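Local coordinates for deferrochelatase (Vibrio cholerae, PDB 5DE0), which acts as a haem b-dependent dye-decolorizing peroxidase of the DyP family, at the interface of chains A and B. Numbering follows the deposited sequence. Chains: chain A/B, Deferrochelatase.

Contact 1: the interface of chains A and B. Residues chain A 108, 111; chain B 134, 136, 142, 239-241, 245.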
loop_
_atom_site.group_PDB
_atom_site.type_symbol
_atom_site.label_atom_id
_atom_site.label_comp_id
_atom_site.label_asym_id
_atom_site.label_seq_id
_atom_site.Cartn_x
_atom_site.Cartn_y
_atom_site.Cartn_z
ATOM N N ASP A 108 7.992 -1.896 -4.599
ATOM C CA ASP A 108 8.120 -3.349 -4.547
ATOM C C ASP A 108 9.364 -3.803 -3.784
ATOM O O ASP A 108 9.345 -4.838 -3.119
ATOM C CB ASP A 108 8.130 -3.933 -5.964
ATOM C CG ASP A 108 9.302 -3.439 -6.795
ATOM O OD1 ASP A 108 9.770 -2.307 -6.548
ATOM O OD2 ASP A 108 9.750 -4.185 -7.696
ATOM N N PHE A 111 8.842 -4.086 0.136
ATOM C CA PHE A 111 8.272 -5.360 0.551
ATOM C C PHE A 111 9.323 -6.462 0.449
ATOM O O PHE A 111 9.429 -7.317 1.327
ATOM C CB PHE A 111 7.047 -5.707 -0.301
ATOM C CG PHE A 111 6.447 -7.051 0.014
ATOM C CD1 PHE A 111 6.845 -8.186 -0.680
ATOM C CD2 PHE A 111 5.488 -7.181 1.003
ATOM C CE1 PHE A 111 6.299 -9.425 -0.387
ATOM C CE2 PHE A 111 4.937 -8.414 1.299
ATOM C CZ PHE A 111 5.342 -9.538 0.602
ATOM N N PHE B 134 0.691 -3.719 -6.937
ATOM C CA PHE B 134 1.929 -3.142 -7.441
ATOM C C PHE B 134 2.736 -4.172 -8.216
ATOM O O PHE B 134 2.804 -5.339 -7.831
ATOM C CB PHE B 134 2.768 -2.564 -6.295
ATOM C CG PHE B 134 3.037 -3.536 -5.176
ATOM C CD1 PHE B 134 4.145 -4.369 -5.211
ATOM C CD2 PHE B 134 2.193 -3.601 -4.078
ATOM C CE1 PHE B 134 4.396 -5.259 -4.179
ATOM C CE2 PHE B 134 2.440 -4.487 -3.044
ATOM C CZ PHE B 134 3.542 -5.315 -3.094
ATOM N N TYR B 136 5.691 -6.289 -9.154
ATOM C CA TYR B 136 6.699 -6.825 -8.249
ATOM C C TYR B 136 7.900 -7.356 -9.025
ATOM O O TYR B 136 7.805 -8.377 -9.709
ATOM C CB TYR B 136 6.085 -7.924 -7.379
ATOM C CG TYR B 136 7.000 -8.476 -6.310
ATOM C CD1 TYR B 136 7.311 -7.729 -5.181
ATOM C CD2 TYR B 136 7.535 -9.756 -6.418
ATOM C CE1 TYR B 136 8.140 -8.233 -4.195
ATOM C CE2 TYR B 136 8.363 -10.268 -5.437
ATOM C CZ TYR B 136 8.663 -9.503 -4.328
ATOM O OH TYR B 136 9.487 -10.006 -3.348
ATOM N N MET B 142 4.609 -12.937 -6.181
ATOM C CA MET B 142 5.427 -13.123 -4.983
ATOM C C MET B 142 5.869 -14.574 -4.822
ATOM O O MET B 142 6.626 -14.912 -3.914
ATOM C CB MET B 142 4.664 -12.666 -3.743
ATOM C CG MET B 142 4.447 -11.166 -3.694
ATOM S SD MET B 142 3.377 -10.662 -2.342
ATOM C CE MET B 142 3.478 -8.879 -2.496
ATOM N N GLY B 239 -0.181 -6.294 -0.787
ATOM C CA GLY B 239 -0.142 -6.628 0.624
ATOM C C GLY B 239 1.130 -6.309 1.381
ATOM O O GLY B 239 2.054 -5.691 0.851
ATOM N N SER B 240 1.165 -6.745 2.636
ATOM C CA SER B 240 2.302 -6.505 3.516
ATOM C C SER B 240 2.844 -7.819 4.072
ATOM O O SER B 240 2.188 -8.857 3.988
ATOM C CB SER B 240 1.906 -5.571 4.661
ATOM O OG SER B 240 0.882 -6.147 5.452
ATOM N N VAL B 241 4.043 -7.764 4.644
ATOM C CA VAL B 241 4.706 -8.956 5.162
ATOM C C VAL B 241 3.976 -9.536 6.375
ATOM O O VAL B 241 3.810 -10.753 6.484
ATOM C CB VAL B 241 6.170 -8.653 5.544
ATOM C CG1 VAL B 241 6.859 -9.906 6.069
ATOM C CG2 VAL B 241 6.922 -8.089 4.351
ATOM N N HIS B 245 -0.847 -11.018 2.042
ATOM C CA HIS B 245 -0.080 -10.718 0.844
ATOM C C HIS B 245 -0.244 -11.840 -0.168
ATOM O O HIS B 245 -0.366 -13.010 0.197
ATOM C CB HIS B 245 1.400 -10.496 1.173
ATOM C CG HIS B 245 2.026 -11.613 1.950
ATOM N ND1 HIS B 245 2.158 -11.585 3.322
ATOM C CD2 HIS B 245 2.564 -12.787 1.545
ATOM C CE1 HIS B 245 2.745 -12.696 3.729
ATOM N NE2 HIS B 245 3.003 -13.442 2.670
#

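Contact 2: the interface of chains A and B. Residues chain A 241-242; chain B 118, 127, 130.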
loop_
_atom_site.group_PDB
_atom_site.type_symbol
_atom_site.label_atom_id
_atom_site.label_comp_id
_atom_site.label_asym_id
_atom_site.label_seq_id
_atom_site.Cartn_x
_atom_site.Cartn_y
_atom_site.Cartn_z
ATOM N N VAL A 241 -8.450 4.304 1.864
ATOM C CA VAL A 241 -9.625 5.146 2.033
ATOM C C VAL A 241 -10.599 4.552 3.051
ATOM O O VAL A 241 -11.093 5.257 3.932
ATOM C CB VAL A 241 -10.348 5.362 0.687
ATOM C CG1 VAL A 241 -11.615 6.179 0.881
ATOM C CG2 VAL A 241 -9.417 6.047 -0.303
ATOM N N SER A 242 -10.853 3.252 2.940
ATOM C CA SER A 242 -11.834 2.582 3.791
ATOM C C SER A 242 -11.258 2.120 5.126
ATOM O O SER A 242 -11.977 1.570 5.960
ATOM C CB SER A 242 -12.430 1.379 3.059
ATOM O OG SER A 242 -11.444 0.388 2.831
ATOM N N ILE B 118 -15.436 9.263 -4.418
ATOM C CA ILE B 118 -16.555 8.815 -3.593
ATOM C C ILE B 118 -16.811 9.754 -2.417
ATOM O O ILE B 118 -17.570 9.423 -1.506
ATOM C CB ILE B 118 -16.326 7.390 -3.043
ATOM C CG1 ILE B 118 -15.254 7.394 -1.952
ATOM C CG2 ILE B 118 -15.965 6.432 -4.168
ATOM C CD1 ILE B 118 -15.058 6.060 -1.275
ATOM N N ILE B 127 -17.354 0.010 1.500
ATOM C CA ILE B 127 -16.274 -0.612 0.746
ATOM C C ILE B 127 -15.930 -1.981 1.328
ATOM O O ILE B 127 -15.331 -2.077 2.399
ATOM C CB ILE B 127 -15.013 0.276 0.731
ATOM C CG1 ILE B 127 -15.332 1.646 0.123
ATOM C CG2 ILE B 127 -13.883 -0.407 -0.029
ATOM C CD1 ILE B 127 -14.141 2.577 0.047
ATOM N N GLU B 130 -10.626 -3.179 -0.515
ATOM C CA GLU B 130 -9.852 -2.136 -1.174
ATOM C C GLU B 130 -8.399 -2.580 -1.278
ATOM O O GLU B 130 -7.664 -2.563 -0.291
ATOM C CB GLU B 130 -9.963 -0.813 -0.409
ATOM C CG GLU B 130 -9.160 0.335 -1.004
ATOM C CD GLU B 130 -9.313 1.623 -0.211
ATOM O OE1 GLU B 130 -10.153 1.656 0.712
ATOM O OE2 GLU B 130 -8.594 2.601 -0.510
#

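Contact 1: the interface of chains A and B
A:Phe111, on helix 108-118 of one DyP-type peroxidase chain, projects its phenyl ring into a socket of B:Met142, B:Tyr136, B:Ser240, B:Val241 and B:His245, losing 94 Å² of its surface to chain B. CG stands trans to the backbone N (chi1 177°), which carries the ring away from its helix, and chi2 of -92° turns one face to B:Met142 and an edge to B:Ser240. B:Met142 covers that face with the methyl of its extended thioether chain: CE rides above the plane near the rim, 3.7 Å from the ring centroid of A:Phe111, a CH-pi contact. At the edge, in the ring plane, lies the B:Ser240 carbonyl carbon; A:Phe111 CE2 is 3.5 Å from B:Val241 N. The CG2 branch of B:Val241 meets the same part of the rim, 3.7 Å from A:Phe111 CE2, so backbone and valine methyl border it together. Opposite, at A:Phe111 CD1, the phenol ring of B:Tyr136 crosses at about a right angle and touches through CE1, 3.7 Å away. The CG methylene of B:Met142 lies over the centre of that phenol ring, linking two walls of the socket. B:His245 offers mainly its CB, 4.1 Å from A:Phe111 CZ; its ND1 donates to B:Ser240 O at 2.8 Å, tying the histidine to the loop that borders the phenyl edge. One helical turn earlier, A:Asp108 rests its CB methylene 4.0 Å from B:Tyr136 CA and also approaches the B:Phe134 ring.

Contact 2: the interface of chains A and B
B:Glu130 reaches across the subunit boundary to the backbone of A:Val241 and A:Ser242, where its carboxylate takes two consecutive amide N-H groups in a bidentate loop-capping contact between two copies of this DyP-type peroxidase. The glutamate is extended throughout (chi1 179°), which places the carboxylate at full stretch from strand 129-134. A:Val241 N donates to B:Glu130 OE2 at 2.9 Å, with 161° at the hydrogen, from the syn side but tilted out of the carboxylate plane. The neighbouring amide, A:Ser242 N, points to the syn lone pair of B:Glu130 OE1 at 2.8 Å. A third bond comes from the serine hydroxyl: A:Ser242 OG approaches B:Glu130 OE1 from the anti side, a little out of the carboxylate plane, also at 2.8 Å. OE1 therefore takes donors on its syn and anti sides, and OE2 takes the valine amide, an array that restricts rotation of the carboxylate and would be expected to stabilise its negative charge. The chi1 of 66° at A:Ser242 puts OG between its own N and carbonyl carbon, where hydroxyl and amide can converge on one oxygen.

Packing is close on the serine side. B:Ile127 backs the methylene of A:Ser242, with its CB 3.6 Å from A:Ser242 CB, while its CG2 methyl faces the hydroxyl and CD1 lies beside the same methylene. The CG1 branch of the valine is more loosely met: A:Val241 CG1 and B:Ile118 CD1 meet tip to tip at 4.1 Å, and B:Ile118 loses a mere 9 Å² to the partner, against 32 Å² for B:Ile127. In the fold, the donor loop follows strand 236-239 of chain A, whereas chain B supplies the consecutive strands 125-127 and 129-134 and, through B:Ile118, the loop at the C-terminal edge of the helix that begins at residue 108.

The C-alpha centres of contact 1 and contact 2 lie about 20 Å apart on a two-fold symmetric interface, so each recurs with the chains exchanged. They draw on the same elements: residue 241 takes part in both, from chain B in contact 1 and from chain A in contact 2; helix 108-118 gives its start to contact 1, while residue 118 of chain B, where that helix gives way to loop, belongs to contact 2; strand 129-134 serves both. The loop after strand 236-239 thus contributes one edge of the phenyl socket and, in the other copy, amide donors for a carboxylate. Such dual use is consistent with a specific dimer, although the coordinates alone do not establish it.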